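Local coordinates for protein similar to hydroxylamine oxidoreductase (Kuenenia stuttgartiensis, PDB 6H5L) that probably works as a multiheme reductase of an anammox bacterium, a hydroxylamine oxidoreductase-like cytochrome whose covalently bound c-type hemes carry electrons, at residues 280-292 with 343-355. Residues are numbered along the deposited sequence; the frame is centred on the assembly and turned at random.
Sequences CQYCHMYEKHGRF and RSYWLEVCAKCHS. With HEC (heme c), chain I.
With its ring swung opposite the backbone N (chi1 -179°), Tyr286 reaches across to Glu348, whose extended chain brings the carboxylate to the tyrosine hydroxyl. Tyr286 OH donates to Glu348 OE2 at 2.6 Å from above the carboxylate plane, while His289 N meets the same oxygen on its syn side. The other oxygen, OE1, takes the bond from His289 ND1 at 2.9 Å, lying almost in the imidazole plane; it also forms a salt bridge with Lys40 of the neighbouring cytochrome subunit. A glutamate suits this place because its two oxygens can serve backbone, phenol, imidazole and ammonium together. Tyr286 OH in turn accepts from Gly290 N, in the type I' turn of the hairpin, where a glycine readily takes the positive phi (78°). A phenylalanine in place of Tyr286 would probably leave Gly290 N without this acceptor and Glu348 OE2 with one donor fewer. A CH-pi contact sets Val349 CG2, a compact branched methyl, over one face of the Tyr286 ring, 3.7 Å from its centroid. Lys288 lays CB over the centre of the Tyr345 ring, and Tyr345 sets its edge against the face of His289, planes 84° apart.

The hairpin follows a CxxCH heme-binding motif: Cys280 and Cys283 carry the heme by thioether bonds, and His284 NE2 binds the iron at 2.0 Å, His477 being the second ligand. Helix 343-350 leads into the next such motif, in which Cys350 and Cys353 are linked to another heme and His354 binds its iron, so the contact joins two heme sites. Broad Trp346 serves both neighbours: its edge meets the face of His284 (centroids 5.3 Å apart), and HEC CMD lies over one face of the indole, 3.5 Å from Trp346 CE3. Trp346 NE1 is hydrogen-bonded to Lys299 O.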
loop_
_atom_site.group_PDB
_atom_site.type_symbol
_atom_site.label_atom_id
_atom_site.label_comp_id
_atom_site.label_asym_id
_atom_site.label_seq_id
_atom_site.Cartn_x
_atom_site.Cartn_y
_atom_site.Cartn_z
ATOM N N CYS A 280 26.974 -19.822 -15.355
ATOM C CA CYS A 280 28.286 -19.903 -15.988
ATOM C C CYS A 280 29.313 -19.114 -15.194
ATOM O O CYS A 280 30.443 -19.571 -14.984
ATOM C CB CYS A 280 28.224 -19.382 -17.424
ATOM S SG CYS A 280 26.620 -19.531 -18.227
ATOM N N GLN A 281 28.927 -17.926 -14.734
ATOM C CA GLN A 281 29.847 -17.070 -14.000
ATOM C C GLN A 281 30.187 -17.658 -12.636
ATOM O O GLN A 281 31.333 -17.564 -12.186
ATOM C CB GLN A 281 29.245 -15.674 -13.865
ATOM C CG GLN A 281 29.048 -14.951 -15.200
ATOM C CD GLN A 281 27.815 -15.404 -15.975
ATOM O OE1 GLN A 281 27.312 -16.511 -15.784
ATOM N NE2 GLN A 281 27.326 -14.538 -16.857
ATOM N N TYR A 282 29.215 -18.276 -11.964
ATOM C CA TYR A 282 29.497 -18.837 -10.647
ATOM C C TYR A 282 30.435 -20.033 -10.745
ATOM O O TYR A 282 31.381 -20.155 -9.957
ATOM C CB TYR A 282 28.198 -19.226 -9.942
ATOM C CG TYR A 282 28.392 -19.451 -8.462
ATOM C CD1 TYR A 282 28.450 -18.379 -7.582
ATOM C CD2 TYR A 282 28.538 -20.732 -7.946
ATOM C CE1 TYR A 282 28.638 -18.573 -6.229
ATOM C CE2 TYR A 282 28.726 -20.938 -6.593
ATOM C CZ TYR A 282 28.775 -19.855 -5.739
ATOM O OH TYR A 282 28.963 -20.050 -4.391
ATOM N N CYS A 283 30.191 -20.928 -11.705
ATOM C CA CYS A 283 31.042 -22.102 -11.865
ATOM C C CYS A 283 32.441 -21.713 -12.334
ATOM O O CYS A 283 33.442 -22.180 -11.777
ATOM C CB CYS A 283 30.403 -23.087 -12.850
ATOM S SG CYS A 283 29.346 -24.378 -12.127
ATOM N N HIS A 284 32.531 -20.849 -13.347
ATOM C CA HIS A 284 33.797 -20.620 -14.040
ATOM C C HIS A 284 34.615 -19.465 -13.478
ATOM O O HIS A 284 35.850 -19.514 -13.538
ATOM C CB HIS A 284 33.541 -20.382 -15.528
ATOM C CG HIS A 284 33.248 -21.633 -16.292
ATOM N ND1 HIS A 284 34.242 -22.431 -16.819
ATOM C CD2 HIS A 284 32.077 -22.237 -16.602
ATOM C CE1 HIS A 284 33.694 -23.467 -17.429
ATOM N NE2 HIS A 284 32.382 -23.373 -17.313
ATOM N N MET A 285 33.978 -18.423 -12.947
ATOM C CA MET A 285 34.748 -17.318 -12.389
ATOM C C MET A 285 35.213 -17.581 -10.967
ATOM O O MET A 285 35.978 -16.774 -10.424
ATOM C CB MET A 285 33.944 -16.021 -12.439
ATOM C CG MET A 285 33.653 -15.555 -13.851
ATOM S SD MET A 285 33.225 -13.812 -13.943
ATOM C CE MET A 285 33.713 -13.450 -15.629
ATOM N N TYR A 286 34.774 -18.675 -10.353
ATOM C CA TYR A 286 35.413 -19.140 -9.131
ATOM C C TYR A 286 36.860 -19.522 -9.415
ATOM O O TYR A 286 37.140 -20.297 -10.339
ATOM C CB TYR A 286 34.638 -20.334 -8.567
ATOM C CG TYR A 286 35.189 -20.903 -7.277
ATOM C CD1 TYR A 286 34.742 -20.444 -6.046
ATOM C CD2 TYR A 286 36.135 -21.921 -7.292
ATOM C CE1 TYR A 286 35.229 -20.972 -4.867
ATOM C CE2 TYR A 286 36.626 -22.455 -6.118
ATOM C CZ TYR A 286 36.171 -21.975 -4.907
ATOM O OH TYR A 286 36.653 -22.496 -3.728
ATOM N N GLU A 287 37.782 -18.968 -8.620
ATOM C CA GLU A 287 39.204 -19.254 -8.771
ATOM C C GLU A 287 39.654 -20.418 -7.893
ATOM O O GLU A 287 40.001 -21.479 -8.421
ATOM C CB GLU A 287 40.028 -18.003 -8.454
ATOM C CG GLU A 287 41.525 -18.212 -8.588
ATOM C CD GLU A 287 42.304 -16.926 -8.460
ATOM O OE1 GLU A 287 43.525 -16.947 -8.717
ATOM O OE2 GLU A 287 41.695 -15.895 -8.111
ATOM N N LYS A 288 39.615 -20.251 -6.563
ATOM C CA LYS A 288 39.941 -21.320 -5.619
ATOM C C LYS A 288 39.667 -20.908 -4.176
ATOM O O LYS A 288 39.822 -19.734 -3.824
ATOM C CB LYS A 288 41.409 -21.745 -5.751
ATOM C CG LYS A 288 42.411 -20.613 -5.583
ATOM C CD LYS A 288 43.840 -21.121 -5.673
ATOM C CE LYS A 288 44.834 -19.974 -5.679
ATOM N NZ LYS A 288 46.226 -20.487 -5.795
ATOM N N HIS A 289 39.279 -21.866 -3.331
ATOM C CA HIS A 289 39.231 -21.665 -1.878
ATOM C C HIS A 289 38.373 -20.456 -1.495
ATOM O O HIS A 289 38.749 -19.639 -0.654
ATOM C CB HIS A 289 40.647 -21.535 -1.310
ATOM C CG HIS A 289 41.550 -22.668 -1.688
ATOM N ND1 HIS A 289 41.117 -23.976 -1.722
ATOM C CD2 HIS A 289 42.852 -22.693 -2.056
ATOM C CE1 HIS A 289 42.116 -24.760 -2.089
ATOM N NE2 HIS A 289 43.179 -24.005 -2.299
ATOM N N GLY A 290 37.208 -20.342 -2.132
ATOM C CA GLY A 290 36.280 -19.263 -1.842
ATOM C C GLY A 290 36.626 -17.927 -2.464
ATOM O O GLY A 290 35.986 -16.921 -2.132
ATOM N N ARG A 291 37.615 -17.887 -3.353
ATOM C CA ARG A 291 38.077 -16.665 -3.997
ATOM C C ARG A 291 37.588 -16.650 -5.437
ATOM O O ARG A 291 37.747 -17.638 -6.160
ATOM C CB ARG A 291 39.604 -16.593 -3.955
ATOM C CG ARG A 291 40.221 -15.203 -3.905
ATOM C CD ARG A 291 41.738 -15.347 -3.973
ATOM N NE ARG A 291 42.475 -14.290 -3.284
ATOM C CZ ARG A 291 42.597 -14.201 -1.963
ATOM N NH1 ARG A 291 42.004 -15.087 -1.180
ATOM N NH2 ARG A 291 43.302 -13.217 -1.425
ATOM N N PHE A 292 36.997 -15.538 -5.852
ATOM C CA PHE A 292 36.539 -15.372 -7.222
ATOM C C PHE A 292 37.476 -14.441 -7.985
ATOM O O PHE A 292 38.275 -13.708 -7.398
ATOM C CB PHE A 292 35.106 -14.833 -7.256
ATOM C CG PHE A 292 34.062 -15.855 -6.895
ATOM C CD1 PHE A 292 33.755 -16.115 -5.570
ATOM C CD2 PHE A 292 33.384 -16.552 -7.882
ATOM C CE1 PHE A 292 32.793 -17.053 -5.238
ATOM C CE2 PHE A 292 32.424 -17.491 -7.556
ATOM C CZ PHE A 292 32.128 -17.741 -6.233
ATOM N N ARG A 343 40.927 -29.714 -10.236
ATOM C CA ARG A 343 39.736 -30.521 -9.997
ATOM C C ARG A 343 39.202 -30.308 -8.585
ATOM O O ARG A 343 37.985 -30.282 -8.371
ATOM C CB ARG A 343 40.054 -31.997 -10.248
ATOM C CG ARG A 343 38.956 -32.976 -9.849
ATOM C CD ARG A 343 37.646 -32.681 -10.559
ATOM N NE ARG A 343 37.813 -32.564 -12.003
ATOM C CZ ARG A 343 37.873 -33.598 -12.836
ATOM N NH1 ARG A 343 37.782 -34.836 -12.369
ATOM N NH2 ARG A 343 38.027 -33.396 -14.137
ATOM N N SER A 344 40.101 -30.137 -7.609
ATOM C CA SER A 344 39.662 -29.872 -6.244
ATOM C C SER A 344 38.971 -28.521 -6.131
ATOM O O SER A 344 38.023 -28.376 -5.350
ATOM C CB SER A 344 40.849 -29.939 -5.281
ATOM O OG SER A 344 41.722 -28.838 -5.470
ATOM N N TYR A 345 39.424 -27.526 -6.900
ATOM C CA TYR A 345 38.741 -26.237 -6.911
ATOM C C TYR A 345 37.332 -26.374 -7.474
ATOM O O TYR A 345 36.394 -25.743 -6.974
ATOM C CB TYR A 345 39.541 -25.214 -7.720
ATOM C CG TYR A 345 40.985 -25.049 -7.293
ATOM C CD1 TYR A 345 41.389 -25.330 -5.993
ATOM C CD2 TYR A 345 41.944 -24.607 -8.196
ATOM C CE1 TYR A 345 42.708 -25.180 -5.608
ATOM C CE2 TYR A 345 43.263 -24.454 -7.819
ATOM C CZ TYR A 345 43.640 -24.741 -6.524
ATOM O OH TYR A 345 44.954 -24.588 -6.147
ATOM N N TRP A 346 37.167 -27.191 -8.518
ATOM C CA TRP A 346 35.831 -27.486 -9.027
ATOM C C TRP A 346 34.970 -28.132 -7.952
ATOM O O TRP A 346 33.794 -27.783 -7.792
ATOM C CB TRP A 346 35.917 -28.402 -10.249
ATOM C CG TRP A 346 36.360 -27.725 -11.509
ATOM C CD1 TRP A 346 37.569 -27.858 -12.129
ATOM C CD2 TRP A 346 35.596 -26.819 -12.312
ATOM N NE1 TRP A 346 37.605 -27.088 -13.265
ATOM C CE2 TRP A 346 36.406 -26.440 -13.400
ATOM C CE3 TRP A 346 34.306 -26.287 -12.214
ATOM C CZ2 TRP A 346 35.970 -25.556 -14.383
ATOM C CZ3 TRP A 346 33.874 -25.410 -13.191
ATOM C CH2 TRP A 346 34.705 -25.053 -14.262
ATOM N N LEU A 347 35.541 -29.079 -7.204
ATOM C CA LEU A 347 34.779 -29.778 -6.176
ATOM C C LEU A 347 34.347 -28.838 -5.059
ATOM O O LEU A 347 33.323 -29.079 -4.410
ATOM C CB LEU A 347 35.600 -30.941 -5.619
ATOM C CG LEU A 347 35.828 -32.092 -6.602
ATOM C CD1 LEU A 347 36.706 -33.176 -5.992
ATOM C CD2 LEU A 347 34.496 -32.671 -7.057
ATOM N N GLU A 348 35.104 -27.763 -4.823
ATOM C CA GLU A 348 34.673 -26.765 -3.849
ATOM C C GLU A 348 33.401 -26.063 -4.307
ATOM O O GLU A 348 32.546 -25.717 -3.485
ATOM C CB GLU A 348 35.789 -25.749 -3.604
ATOM C CG GLU A 348 37.078 -26.354 -3.076
ATOM C CD GLU A 348 38.085 -25.301 -2.659
ATOM O OE1 GLU A 348 38.540 -25.338 -1.496
ATOM O OE2 GLU A 348 38.412 -24.430 -3.490
ATOM N N VAL A 349 33.259 -25.848 -5.616
ATOM C CA VAL A 349 32.033 -25.256 -6.142
ATOM C C VAL A 349 30.868 -26.224 -5.989
ATOM O O VAL A 349 29.812 -25.872 -5.452
ATOM C CB VAL A 349 32.224 -24.837 -7.611
ATOM C CG1 VAL A 349 30.881 -24.529 -8.257
ATOM C CG2 VAL A 349 33.140 -23.637 -7.703
ATOM N N CYS A 350 31.047 -27.464 -6.452
ATOM C CA CYS A 350 29.957 -28.430 -6.427
ATOM C C CYS A 350 29.560 -28.810 -5.006
ATOM O O CYS A 350 28.388 -29.114 -4.755
ATOM C CB CYS A 350 30.346 -29.683 -7.210
ATOM S SG CYS A 350 31.246 -29.398 -8.747
ATOM N N ALA A 351 30.511 -28.800 -4.067
ATOM C CA ALA A 351 30.209 -29.203 -2.698
ATOM C C ALA A 351 29.261 -28.238 -2.000
ATOM O O ALA A 351 28.692 -28.591 -0.961
ATOM C CB ALA A 351 31.496 -29.339 -1.884
ATOM N N LYS A 352 29.078 -27.032 -2.540
ATOM C CA LYS A 352 28.151 -26.081 -1.940
ATOM C C LYS A 352 26.698 -26.516 -2.089
ATOM O O LYS A 352 25.844 -26.044 -1.332
ATOM C CB LYS A 352 28.353 -24.697 -2.559
ATOM C CG LYS A 352 29.738 -24.113 -2.325
ATOM C CD LYS A 352 29.945 -22.828 -3.108
ATOM C CE LYS A 352 31.276 -22.189 -2.767
ATOM N NZ LYS A 352 31.349 -21.854 -1.318
ATOM N N CYS A 353 26.398 -27.396 -3.045
ATOM C CA CYS A 353 25.044 -27.898 -3.227
ATOM C C CYS A 353 24.988 -29.404 -3.433
ATOM O O CYS A 353 23.890 -29.951 -3.585
ATOM C CB CYS A 353 24.364 -27.204 -4.414
ATOM S SG CYS A 353 24.493 -25.399 -4.443
ATOM N N HIS A 354 26.128 -30.087 -3.455
ATOM C CA HIS A 354 26.175 -31.532 -3.592
ATOM C C HIS A 354 27.174 -32.100 -2.597
ATOM O O HIS A 354 28.018 -31.383 -2.053
ATOM C CB HIS A 354 26.574 -31.968 -5.009
ATOM C CG HIS A 354 25.627 -31.516 -6.076
ATOM N ND1 HIS A 354 24.449 -32.177 -6.353
ATOM C CD2 HIS A 354 25.688 -30.477 -6.942
ATOM C CE1 HIS A 354 23.824 -31.560 -7.340
ATOM N NE2 HIS A 354 24.555 -30.525 -7.716
ATOM N N SER A 355 27.067 -33.403 -2.361
ATOM C CA SER A 355 28.103 -34.096 -1.615
ATOM C C SER A 355 29.370 -34.186 -2.457
ATOM O O SER A 355 29.320 -34.216 -3.690
ATOM C CB SER A 355 27.633 -35.493 -1.208
ATOM O OG SER A 355 27.400 -36.309 -2.344
HETATM FE FE HEC I . 31.175 -24.748 -18.123
HETATM C CHA HEC I . 33.743 -26.678 -19.154
HETATM C CHB HEC I . 31.535 -22.723 -20.897
HETATM C CHC HEC I . 28.369 -22.971 -17.242
HETATM C CHD HEC I . 31.137 -26.273 -15.022
HETATM N NA HEC I . 32.345 -24.757 -19.782
HETATM C C1A HEC I . 33.471 -25.548 -19.894
HETATM C C2A HEC I . 34.304 -24.974 -20.929
HETATM C C3A HEC I . 33.700 -23.886 -21.408
HETATM C C4A HEC I . 32.453 -23.726 -20.697
HETATM C CMA HEC I . 34.226 -22.959 -22.525
HETATM C CAA HEC I . 35.661 -25.525 -21.391
HETATM C CBA HEC I . 36.754 -24.935 -20.512
HETATM C CGA HEC I . 37.067 -25.905 -19.405
HETATM O O1A HEC I . 36.820 -25.559 -18.222
HETATM O O2A HEC I . 37.550 -27.025 -19.706
HETATM N NB HEC I . 30.173 -23.107 -18.897
HETATM C C1B HEC I . 30.430 -22.501 -20.110
HETATM C C2B HEC I . 29.333 -21.609 -20.414
HETATM C C3B HEC I . 28.462 -21.668 -19.405
HETATM C C4B HEC I . 28.969 -22.617 -18.431
HETATM C CMB HEC I . 29.235 -20.713 -21.665
HETATM C CAB HEC I . 27.142 -20.876 -19.292
HETATM C CBB HEC I . 26.130 -21.287 -20.387
HETATM N NC HEC I . 30.011 -24.604 -16.425
HETATM C C1C HEC I . 28.847 -23.868 -16.313
HETATM C C2C HEC I . 28.129 -24.335 -15.141
HETATM C C3C HEC I . 28.967 -25.117 -14.451
HETATM C C4C HEC I . 30.117 -25.389 -15.292
HETATM C CMC HEC I . 26.896 -23.623 -14.544
HETATM C CAC HEC I . 28.685 -25.769 -13.076
HETATM C CBC HEC I . 27.581 -26.841 -13.203
HETATM N ND HEC I . 32.284 -26.240 -17.210
HETATM C C1D HEC I . 32.060 -26.747 -15.932
HETATM C C2D HEC I . 32.963 -27.855 -15.712
HETATM C C3D HEC I . 33.776 -27.983 -17.007
HETATM C C4D HEC I . 33.289 -26.936 -17.877
HETATM C CMD HEC I . 33.084 -28.731 -14.446
HETATM C CAD HEC I . 34.893 -29.003 -17.306
HETATM C CBD HEC I . 36.172 -28.496 -16.644
HETATM C CGD HEC I . 37.320 -29.418 -16.953
HETATM O O1D HEC I . 37.433 -30.482 -16.291
HETATM O O2D HEC I . 38.127 -29.081 -17.857
HETATM O O HOH W 1 47.180 -23.338 -4.143
#